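Chitin binding protein (Tectaria macrodonta, PDB 6IF7) probably acts as a copper-dependent lytic polysaccharide monooxygenase of family AA10 that binds chitin, and is an insecticidal protein of a fern. Local coordinates at residues 1-5 with 41-45; 81-87 with 179-183; 110-116 with 155-161; 131-135 with 147-152. All blocks are in the same frame, centred on the assembly; numbering follows the deposited sequence.

In the fold
Interaction 1 holds the copper end of the fold. Interactions 2 and 3 lie on the opposite side of the chain's centre from it. Interactions 2 and 3 touch, because strands 173-182 and 159-167 are neighbours in one mixed sheet. Interaction 4 reaches the same sheet through strand 133-136, the neighbour of 105-111. Interaction 3 is the most buried and the richest in side-chain polar bonds. Interaction 2 is carried mainly by backbone bonds, with one buried and one exposed side. Interaction 4 has no hydrogen bond across it and rests on apolar packing beside a glycan. Interaction 1 is partly buried and combines a backbone bond, a bridging water and a histidine-carboxylate bond.

Interaction 1: 1-5 with 41-45; sequences HGSME and DWNEV. With CU (copper (II) ion), chain C.
H1 meets N43 and E44 through both its backbone and its ring. Its CB lies 3.6 Å from N43 O. CG carries the ring, placed anti to the carbonyl carbon and beside the backbone N (chi1 -79°). That torsion lets ND1 and the terminal N bind the same copper ion, each at 2.1 Å. CD2 passes the amide of N43, which lies at the ring edge. CE1 faces both the copper and E44 OE2. At the far corner, NE2 donates to E44 OE2 at 2.7 Å. This bond is fairly straight (162°) and runs close to the ring plane. It meets the carboxylate oxygen on its anti side, with the two planes 68° apart. With ND1 on the copper and NE2 on E44, the ring is held at two corners.

One residue further on, G2 N donates to N43 O at 3.0 Å, on a lone pair in the carbonyl plane. Water 1 donates to G2 O and W42 O and accepts from V45 N. S3 CB sits at the edge of the W42 indole, 3.8 Å from CE3. The amide of N43 is itself held by T100. The turn from D41 to E44 is a type I beta turn. H103 supplies the third nitrogen of the copper site. An N-terminal histidine that chelates copper through its amine and ND1, joined by a second histidine, is the histidine brace of lytic polysaccharide monooxygenases.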
# COMPACT_ATOMS: atom_id res chain seq x y z
N HIS A 1 12.53 3.67 -4.95
CA HIS A 1 11.70 4.57 -4.11
C HIS A 1 10.36 4.89 -4.78
O HIS A 1 10.29 5.16 -5.99
CB HIS A 1 12.47 5.84 -3.71
CG HIS A 1 13.44 5.63 -2.58
ND1 HIS A 1 14.38 4.62 -2.59
CD2 HIS A 1 13.58 6.28 -1.40
CE1 HIS A 1 15.07 4.66 -1.47
NE2 HIS A 1 14.61 5.66 -0.73
N GLY A 2 9.30 4.85 -3.97
CA GLY A 2 7.94 5.09 -4.47
C GLY A 2 6.88 4.54 -3.55
O GLY A 2 7.16 4.12 -2.43
N SER A 3 5.65 4.55 -4.04
CA SER A 3 4.50 3.97 -3.37
C SER A 3 3.39 3.86 -4.44
O SER A 3 3.60 4.29 -5.59
CB SER A 3 4.03 4.87 -2.21
OG SER A 3 3.18 4.17 -1.32
N MET A 4 2.23 3.30 -4.05
CA MET A 4 1.07 3.21 -4.94
C MET A 4 0.44 4.57 -5.17
O MET A 4 0.24 5.37 -4.24
CB MET A 4 0.00 2.24 -4.42
CG MET A 4 0.31 0.78 -4.73
SD MET A 4 0.24 0.37 -6.50
CE MET A 4 -1.52 0.30 -6.74
N GLU A 5 0.15 4.79 -6.44
CA GLU A 5 -0.46 6.01 -6.94
C GLU A 5 -1.94 5.81 -7.25
O GLU A 5 -2.74 6.70 -6.98
CB GLU A 5 0.26 6.50 -8.20
CG GLU A 5 -0.29 7.81 -8.76
CD GLU A 5 0.44 8.25 -10.00
OE1 GLU A 5 0.83 9.42 -10.03
OE2 GLU A 5 0.64 7.45 -10.94
N ASP A 41 8.91 11.58 3.66
CA ASP A 41 9.56 10.33 3.22
C ASP A 41 8.54 9.24 2.83
O ASP A 41 8.75 8.04 3.13
CB ASP A 41 10.48 9.77 4.32
CG ASP A 41 11.49 10.79 4.83
OD1 ASP A 41 11.72 11.81 4.14
OD2 ASP A 41 12.03 10.57 5.92
N TRP A 42 7.47 9.64 2.13
CA TRP A 42 6.38 8.70 1.74
C TRP A 42 6.88 7.59 0.80
O TRP A 42 6.27 6.50 0.71
CB TRP A 42 5.20 9.45 1.08
CG TRP A 42 5.59 10.18 -0.15
CD1 TRP A 42 6.00 11.47 -0.23
CD2 TRP A 42 5.67 9.65 -1.48
NE1 TRP A 42 6.31 11.80 -1.54
CE2 TRP A 42 6.12 10.69 -2.32
CE3 TRP A 42 5.38 8.41 -2.04
CZ2 TRP A 42 6.30 10.52 -3.69
CZ3 TRP A 42 5.54 8.24 -3.42
CH2 TRP A 42 5.99 9.28 -4.22
N ASN A 43 7.98 7.86 0.12
CA ASN A 43 8.53 6.94 -0.87
C ASN A 43 9.48 5.88 -0.31
O ASN A 43 10.08 5.12 -1.07
CB ASN A 43 9.23 7.74 -1.99
CG ASN A 43 10.41 8.56 -1.50
OD1 ASN A 43 10.64 8.70 -0.30
ND2 ASN A 43 11.16 9.12 -2.43
N GLU A 44 9.62 5.84 1.02
CA GLU A 44 10.60 4.99 1.65
C GLU A 44 10.00 4.20 2.81
O GLU A 44 10.60 4.12 3.89
CB GLU A 44 11.83 5.83 2.07
CG GLU A 44 13.08 4.99 2.25
CD GLU A 44 14.29 5.79 2.67
OE1 GLU A 44 14.33 6.24 3.82
OE2 GLU A 44 15.21 5.94 1.86
N VAL A 45 8.84 3.60 2.59
CA VAL A 45 8.33 2.56 3.49
C VAL A 45 9.01 1.24 3.09
O VAL A 45 8.43 0.35 2.47
CB VAL A 45 6.79 2.47 3.49
CG1 VAL A 45 6.32 1.47 4.53
CG2 VAL A 45 6.18 3.85 3.74
CU CU C . 14.50 3.38 -4.27
O HOH W 1 7.11 4.02 0.26

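Interaction 2: 81-87 with 179-183; sequences WIATPLP and DVYFT
L86 carries CG anti to its backbone N (chi1 -172°), and F182 turns its ring beside its own backbone N (chi1 -83°). The two side chains therefore run side by side in the same direction. L86 CG lies 3.7 Å from F182 CE1. L86 CD2 also reaches V180 CG1 at 4.0 Å, so L86 packs on two residues of the partner strand. These three are on the buried face, where I161 and F93 cover L86. P85 and Y181 are on the other, exposed face, and P85 CB meets T183 CG2 there.

The strands are parallel neighbours, and their backbone bonds zigzag between them. T84 N donates to D179 O at 3.0 Å, nearly straight. Y181 N donates to T84 O, from above the carbonyl plane. L86 N then bonds Y181 O, and T183 N bonds L86 O at 2.9 Å. The ladder thus runs to the last residue of the chain.

At the other end, D179 OD2 comes within 3.2 Å of W81 CB. The carboxylate and indole planes are only 14° apart. R10 forms a salt bridge with D179 and a cation-pi contact with W81, and L76 takes the indole N-H. Backbone bonds thus set the register and apolar contacts pack the L86, V180 and F182 face, while D179, at the W81 end of the contact, is probably kept ionised by R10.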
# COMPACT_ATOMS: atom_id res chain seq x y z
N TRP A 81 -10.42 6.09 6.71
CA TRP A 81 -9.39 6.26 5.68
C TRP A 81 -10.09 6.52 4.34
O TRP A 81 -11.07 5.86 4.00
CB TRP A 81 -8.50 5.03 5.53
CG TRP A 81 -7.50 4.77 6.63
CD1 TRP A 81 -7.55 3.77 7.55
CD2 TRP A 81 -6.28 5.49 6.89
NE1 TRP A 81 -6.45 3.82 8.38
CE2 TRP A 81 -5.65 4.87 8.00
CE3 TRP A 81 -5.66 6.61 6.30
CZ2 TRP A 81 -4.43 5.31 8.54
CZ3 TRP A 81 -4.43 7.07 6.85
CH2 TRP A 81 -3.83 6.40 7.95
N ILE A 82 -9.61 7.49 3.58
CA ILE A 82 -10.25 7.80 2.30
C ILE A 82 -9.88 6.68 1.33
O ILE A 82 -8.72 6.29 1.25
CB ILE A 82 -9.88 9.19 1.76
CG1 ILE A 82 -10.36 10.25 2.76
CG2 ILE A 82 -10.56 9.44 0.40
CD1 ILE A 82 -10.07 11.69 2.36
N ALA A 83 -10.89 6.16 0.65
CA ALA A 83 -10.77 4.95 -0.14
C ALA A 83 -11.03 5.24 -1.62
O ALA A 83 -11.81 6.12 -1.95
CB ALA A 83 -11.74 3.91 0.37
N THR A 84 -10.33 4.50 -2.48
CA THR A 84 -10.48 4.60 -3.91
C THR A 84 -11.53 3.59 -4.37
O THR A 84 -11.34 2.39 -4.15
CB THR A 84 -9.12 4.37 -4.61
OG1 THR A 84 -8.19 5.37 -4.18
CG2 THR A 84 -9.25 4.44 -6.12
N PRO A 85 -12.65 4.06 -4.95
CA PRO A 85 -13.64 3.15 -5.53
C PRO A 85 -13.01 2.27 -6.61
O PRO A 85 -12.26 2.78 -7.43
CB PRO A 85 -14.68 4.09 -6.16
CG PRO A 85 -14.55 5.36 -5.39
CD PRO A 85 -13.09 5.47 -5.05
N LEU A 86 -13.32 0.98 -6.61
CA LEU A 86 -12.66 0.00 -7.47
C LEU A 86 -13.68 -1.07 -7.91
O LEU A 86 -14.36 -1.61 -7.07
CB LEU A 86 -11.53 -0.64 -6.64
CG LEU A 86 -10.54 -1.58 -7.30
CD1 LEU A 86 -10.10 -1.09 -8.65
CD2 LEU A 86 -9.32 -1.76 -6.41
N PRO A 87 -13.79 -1.37 -9.22
CA PRO A 87 -14.68 -2.49 -9.59
C PRO A 87 -14.10 -3.87 -9.26
O PRO A 87 -12.91 -4.13 -9.50
CB PRO A 87 -14.86 -2.32 -11.10
CG PRO A 87 -13.68 -1.54 -11.53
CD PRO A 87 -13.42 -0.58 -10.40
N ASP A 179 -6.37 1.94 0.66
CA ASP A 179 -7.75 1.75 1.04
C ASP A 179 -8.56 1.83 -0.24
O ASP A 179 -8.36 2.71 -1.05
CB ASP A 179 -8.15 2.82 2.04
CG ASP A 179 -7.36 2.72 3.32
OD1 ASP A 179 -7.60 1.77 4.08
OD2 ASP A 179 -6.48 3.55 3.57
N VAL A 180 -9.47 0.89 -0.42
CA VAL A 180 -10.31 0.84 -1.60
C VAL A 180 -11.71 0.49 -1.17
O VAL A 180 -11.92 0.05 -0.07
CB VAL A 180 -9.79 -0.17 -2.66
CG1 VAL A 180 -8.40 0.23 -3.12
CG2 VAL A 180 -9.81 -1.62 -2.14
N TYR A 181 -12.64 0.67 -2.08
CA TYR A 181 -14.03 0.35 -1.84
C TYR A 181 -14.52 -0.36 -3.09
O TYR A 181 -14.56 0.24 -4.15
CB TYR A 181 -14.82 1.65 -1.58
CG TYR A 181 -16.22 1.38 -1.12
CD1 TYR A 181 -17.24 1.11 -2.04
CD2 TYR A 181 -16.52 1.38 0.23
CE1 TYR A 181 -18.53 0.84 -1.61
CE2 TYR A 181 -17.80 1.11 0.67
CZ TYR A 181 -18.79 0.85 -0.24
OH TYR A 181 -20.04 0.59 0.25
N PHE A 182 -14.87 -1.64 -2.97
CA PHE A 182 -15.27 -2.43 -4.13
C PHE A 182 -16.71 -2.15 -4.52
O PHE A 182 -17.60 -2.23 -3.70
CB PHE A 182 -15.05 -3.92 -3.90
CG PHE A 182 -13.66 -4.33 -4.18
CD1 PHE A 182 -13.20 -4.34 -5.48
CD2 PHE A 182 -12.81 -4.64 -3.16
CE1 PHE A 182 -11.90 -4.66 -5.76
CE2 PHE A 182 -11.51 -4.98 -3.43
CZ PHE A 182 -11.05 -4.99 -4.74
N THR A 183 -16.92 -1.78 -5.78
CA THR A 183 -18.21 -1.23 -6.20
C THR A 183 -18.25 -1.12 -7.71
O THR A 183 -17.36 -0.51 -8.34
CB THR A 183 -18.47 0.16 -5.53
OG1 THR A 183 -19.85 0.55 -5.69
CG2 THR A 183 -17.54 1.26 -6.07
OXT THR A 183 -19.18 -1.67 -8.33
O HOH W 2 -6.31 6.12 2.60
O HOH W 3 -6.64 4.45 -2.28

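Interaction 3: 110-116 with 155-161; sequences YVTREGY and KSGSHLI
T112 and H159 cross obliquely, and the hydroxyl of T112 sits at the edge of the imidazole. OG1 is 2.7 Å from H159 ND1 in a hydrogen bond, and it also accepts from L160 N at 3.0 Å. OG1 lies between the backbone N and the carbonyl carbon (chi1 43°), which turns it to both partners. K155 comes over the face of the same imidazole, with CE above the ring centre. Its chain bends at chi3 and chi4 to bring NZ back to T112 O, 2.8 Å away and in the carbonyl plane. NZ also forms a salt bridge with E114 OE1 at 2.8 Å, on the anti side of the carboxylate. With a methionine in place of K155, E114 would probably lose its charge partner and T112 O the ammonium donor it has here. Y116 lays a ring face over T112 CG2 and turns an edge to S158 O.

V111 CG2 packs on I161 CG1 at 4.1 Å. T112 N donates to L160 O just before the type II turn R113-Y116 that follows strand 105-111. V111 and I161 form an antiparallel non-hydrogen-bonded pair. The contact lies at the ends of neighbouring antiparallel strands in one sheet of the LPMO beta-sandwich.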
# COMPACT_ATOMS: atom_id res chain seq x y z
N TYR A 110 -1.82 -7.94 -3.24
CA TYR A 110 -2.73 -8.73 -2.42
C TYR A 110 -3.94 -7.89 -2.11
O TYR A 110 -3.83 -6.67 -1.98
CB TYR A 110 -2.07 -9.13 -1.10
CG TYR A 110 -0.85 -10.02 -1.29
CD1 TYR A 110 0.42 -9.46 -1.56
CD2 TYR A 110 -0.95 -11.43 -1.23
CE1 TYR A 110 1.53 -10.26 -1.75
CE2 TYR A 110 0.17 -12.23 -1.40
CZ TYR A 110 1.42 -11.64 -1.66
OH TYR A 110 2.55 -12.40 -1.84
N VAL A 111 -5.09 -8.55 -1.99
CA VAL A 111 -6.30 -7.93 -1.45
C VAL A 111 -6.73 -8.62 -0.15
O VAL A 111 -6.49 -9.82 0.06
CB VAL A 111 -7.47 -7.97 -2.47
CG1 VAL A 111 -8.14 -9.34 -2.53
CG2 VAL A 111 -8.48 -6.89 -2.15
N THR A 112 -7.39 -7.84 0.70
CA THR A 112 -8.01 -8.35 1.92
C THR A 112 -9.11 -9.38 1.61
O THR A 112 -9.85 -9.24 0.63
CB THR A 112 -8.63 -7.21 2.76
OG1 THR A 112 -9.33 -6.31 1.90
CG2 THR A 112 -7.56 -6.45 3.51
N ARG A 113 -9.19 -10.41 2.45
CA ARG A 113 -10.22 -11.44 2.33
C ARG A 113 -11.62 -10.90 2.68
O ARG A 113 -11.78 -9.86 3.34
CB ARG A 113 -9.92 -12.58 3.31
CG ARG A 113 -8.67 -13.38 3.06
CD ARG A 113 -8.23 -13.99 4.39
NE ARG A 113 -7.03 -14.83 4.31
CZ ARG A 113 -6.98 -16.06 3.80
NH1 ARG A 113 -8.07 -16.64 3.30
NH2 ARG A 113 -5.83 -16.73 3.77
N GLU A 114 -12.65 -11.65 2.28
CA GLU A 114 -14.03 -11.28 2.61
C GLU A 114 -14.17 -11.22 4.12
O GLU A 114 -13.53 -12.00 4.84
CB GLU A 114 -15.03 -12.27 2.01
CG GLU A 114 -15.12 -12.22 0.48
CD GLU A 114 -15.59 -10.88 -0.09
OE1 GLU A 114 -14.78 -9.94 -0.26
OE2 GLU A 114 -16.79 -10.76 -0.37
N GLY A 115 -14.94 -10.26 4.61
CA GLY A 115 -15.10 -10.09 6.05
C GLY A 115 -13.94 -9.38 6.74
O GLY A 115 -13.85 -9.42 7.96
N TYR A 116 -13.07 -8.75 5.97
CA TYR A 116 -12.13 -7.74 6.49
C TYR A 116 -12.85 -6.61 7.23
O TYR A 116 -13.89 -6.13 6.77
CB TYR A 116 -11.32 -7.16 5.33
CG TYR A 116 -10.54 -5.91 5.64
CD1 TYR A 116 -9.47 -5.93 6.54
CD2 TYR A 116 -10.88 -4.70 5.04
CE1 TYR A 116 -8.75 -4.77 6.82
CE2 TYR A 116 -10.17 -3.54 5.31
CZ TYR A 116 -9.11 -3.58 6.19
OH TYR A 116 -8.43 -2.44 6.45
N LYS A 155 -16.47 -9.30 -4.56
CA LYS A 155 -16.14 -8.38 -3.48
C LYS A 155 -16.99 -7.13 -3.55
O LYS A 155 -17.34 -6.71 -4.61
CB LYS A 155 -14.68 -7.99 -3.60
CG LYS A 155 -13.73 -9.18 -3.63
CD LYS A 155 -12.28 -8.74 -3.41
CE LYS A 155 -11.99 -8.34 -1.96
NZ LYS A 155 -12.11 -9.46 -1.00
N SER A 156 -17.28 -6.55 -2.40
CA SER A 156 -17.88 -5.21 -2.31
C SER A 156 -17.50 -4.55 -0.98
O SER A 156 -17.15 -5.22 -0.02
CB SER A 156 -19.39 -5.31 -2.45
OG SER A 156 -19.89 -6.17 -1.47
N GLY A 157 -17.54 -3.23 -0.94
CA GLY A 157 -17.26 -2.52 0.30
C GLY A 157 -15.78 -2.28 0.60
O GLY A 157 -14.91 -2.45 -0.25
N SER A 158 -15.52 -1.90 1.85
CA SER A 158 -14.22 -1.41 2.28
C SER A 158 -13.21 -2.55 2.36
O SER A 158 -13.39 -3.47 3.13
CB SER A 158 -14.32 -0.73 3.64
OG SER A 158 -15.17 0.38 3.55
N HIS A 159 -12.17 -2.45 1.56
CA HIS A 159 -11.10 -3.41 1.52
C HIS A 159 -9.77 -2.68 1.43
O HIS A 159 -9.73 -1.44 1.41
CB HIS A 159 -11.31 -4.37 0.35
CG HIS A 159 -12.32 -5.42 0.65
ND1 HIS A 159 -12.02 -6.54 1.40
CD2 HIS A 159 -13.63 -5.50 0.35
CE1 HIS A 159 -13.12 -7.27 1.54
NE2 HIS A 159 -14.10 -6.66 0.91
N LEU A 160 -8.68 -3.45 1.41
CA LEU A 160 -7.36 -2.90 1.29
C LEU A 160 -6.59 -3.71 0.27
O LEU A 160 -6.72 -4.94 0.19
CB LEU A 160 -6.70 -2.88 2.68
CG LEU A 160 -5.27 -2.39 2.81
CD1 LEU A 160 -5.09 -1.66 4.12
CD2 LEU A 160 -4.25 -3.53 2.71
N ILE A 161 -5.77 -3.00 -0.51
CA ILE A 161 -4.81 -3.60 -1.39
C ILE A 161 -3.41 -3.35 -0.83
O ILE A 161 -3.03 -2.21 -0.54
CB ILE A 161 -5.00 -3.06 -2.80
CG1 ILE A 161 -6.34 -3.59 -3.32
CG2 ILE A 161 -3.84 -3.48 -3.69
CD1 ILE A 161 -6.76 -3.01 -4.64

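Interaction 4: 131-135 with 147-152; sequences PFINV and ITGTTP. With NAG (2-acetamido-2-deoxy-beta-D-glucopyranose), chain B.
F132 and I133 face T150 and G149 across two backbones that run nearly opposite ways, their end-to-end directions 165° apart. No hydrogen bond joins the two backbones. The closest CA pair, I133 and G149, is 5.9 Å apart. Side chains fill the space between them.

F132 CG stands between its backbone N and carbonyl carbon (chi1 67°), which turns one face of the ring to P152. P152 CD sits over that face, 4.2 Å from the ring centroid, in a CH-pi contact. T150 O approaches F132 CD2 at 3.3 Å. With an alanine at F132, P152 would probably lose the surface it rests on, and a gap would be likely to open beside T150.

Strand 133-136 pairs with strand 105-111 in the mixed sheet, while I147 ends strand 144-147 of the other sheet. The contact thus bridges the two sheets of the beta-sandwich. I133 CG2 packs on I147 CG2 at 3.9 Å. G149 has no side chain, and I133 CD1 packs directly on its CA at 3.6 Å. V135 CG1 meets I147 CG1 at 4.0 Å. F95 and F109 also touch this apolar layer.

N134 points the other way. Its ND2 is bonded covalently to NAG C1 at 1.5 Å, an N-linked glycan. P131 CG touches the acetyl methyl C8, and E108 holds the sugar by a hydrogen bond.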
# COMPACT_ATOMS: atom_id res chain seq x y z
N PRO A 131 -1.28 -13.58 -4.40
CA PRO A 131 -1.46 -12.28 -5.04
C PRO A 131 -2.36 -12.37 -6.26
O PRO A 131 -2.40 -13.39 -6.94
CB PRO A 131 -0.04 -11.86 -5.44
CG PRO A 131 0.78 -13.11 -5.47
CD PRO A 131 0.09 -14.12 -4.59
N PHE A 132 -3.11 -11.31 -6.53
CA PHE A 132 -3.90 -11.29 -7.75
C PHE A 132 -3.16 -10.68 -8.93
O PHE A 132 -3.61 -10.85 -10.07
CB PHE A 132 -5.29 -10.66 -7.57
CG PHE A 132 -5.27 -9.18 -7.29
CD1 PHE A 132 -5.11 -8.71 -5.99
CD2 PHE A 132 -5.51 -8.27 -8.31
CE1 PHE A 132 -5.15 -7.34 -5.70
CE2 PHE A 132 -5.52 -6.90 -8.03
CZ PHE A 132 -5.35 -6.44 -6.73
N ILE A 133 -2.06 -9.98 -8.66
CA ILE A 133 -1.11 -9.60 -9.71
C ILE A 133 0.29 -9.82 -9.16
O ILE A 133 0.57 -9.48 -8.00
CB ILE A 133 -1.23 -8.11 -10.13
CG1 ILE A 133 -2.66 -7.78 -10.61
CG2 ILE A 133 -0.20 -7.77 -11.21
CD1 ILE A 133 -2.93 -6.29 -10.76
N ASN A 134 1.15 -10.42 -10.00
CA ASN A 134 2.58 -10.46 -9.76
C ASN A 134 3.30 -10.11 -11.07
O ASN A 134 3.21 -10.85 -12.06
CB ASN A 134 2.98 -11.83 -9.23
CG ASN A 134 4.43 -11.90 -8.81
OD1 ASN A 134 5.18 -10.92 -8.84
ND2 ASN A 134 4.80 -13.08 -8.37
N VAL A 135 3.97 -8.97 -11.08
CA VAL A 135 4.53 -8.44 -12.33
C VAL A 135 5.97 -7.92 -12.15
O VAL A 135 6.27 -7.16 -11.23
CB VAL A 135 3.58 -7.37 -12.94
CG1 VAL A 135 3.45 -6.14 -12.04
CG2 VAL A 135 4.05 -6.97 -14.34
N ILE A 147 0.36 -0.96 -14.46
CA ILE A 147 0.19 -2.38 -14.13
C ILE A 147 -1.25 -2.79 -14.51
O ILE A 147 -2.22 -2.07 -14.23
CB ILE A 147 0.51 -2.60 -12.62
CG1 ILE A 147 2.02 -2.37 -12.38
CG2 ILE A 147 0.04 -3.97 -12.12
CD1 ILE A 147 2.43 -2.24 -10.94
N THR A 148 -1.36 -3.97 -15.12
CA THR A 148 -2.65 -4.52 -15.54
C THR A 148 -2.94 -5.83 -14.82
O THR A 148 -2.06 -6.69 -14.66
CB THR A 148 -2.68 -4.78 -17.06
OG1 THR A 148 -1.50 -5.53 -17.42
CG2 THR A 148 -2.73 -3.47 -17.82
N GLY A 149 -4.19 -5.98 -14.39
CA GLY A 149 -4.64 -7.21 -13.78
C GLY A 149 -6.14 -7.20 -13.63
O GLY A 149 -6.79 -6.17 -13.80
N THR A 150 -6.67 -8.37 -13.31
CA THR A 150 -8.07 -8.55 -13.03
C THR A 150 -8.25 -8.49 -11.51
O THR A 150 -7.57 -9.20 -10.76
CB THR A 150 -8.59 -9.87 -13.62
OG1 THR A 150 -8.47 -9.83 -15.05
CG2 THR A 150 -10.08 -10.11 -13.28
N THR A 151 -9.14 -7.60 -11.07
CA THR A 151 -9.54 -7.54 -9.67
C THR A 151 -10.35 -8.77 -9.32
O THR A 151 -11.11 -9.26 -10.16
CB THR A 151 -10.40 -6.30 -9.39
OG1 THR A 151 -11.54 -6.29 -10.26
CG2 THR A 151 -9.55 -5.05 -9.61
N PRO A 152 -10.20 -9.28 -8.09
CA PRO A 152 -11.03 -10.43 -7.72
C PRO A 152 -12.53 -10.07 -7.68
O PRO A 152 -12.90 -8.91 -7.40
CB PRO A 152 -10.48 -10.84 -6.34
CG PRO A 152 -9.19 -10.10 -6.19
CD PRO A 152 -9.38 -8.83 -6.95
C1 NAG B . 6.19 -13.26 -7.93
C2 NAG B . 6.38 -14.47 -7.03
C3 NAG B . 7.82 -14.54 -6.62
C4 NAG B . 8.71 -14.65 -7.84
C5 NAG B . 8.48 -13.45 -8.74
C6 NAG B . 9.25 -13.62 -10.03
C7 NAG B . 4.57 -15.17 -5.55
C8 NAG B . 3.88 -14.92 -4.25
N2 NAG B . 5.58 -14.36 -5.81
O3 NAG B . 8.01 -15.69 -5.78
O4 NAG B . 10.06 -14.70 -7.40
O5 NAG B . 7.09 -13.35 -9.05
O6 NAG B . 8.96 -12.50 -10.88
O7 NAG B . 4.26 -16.06 -6.30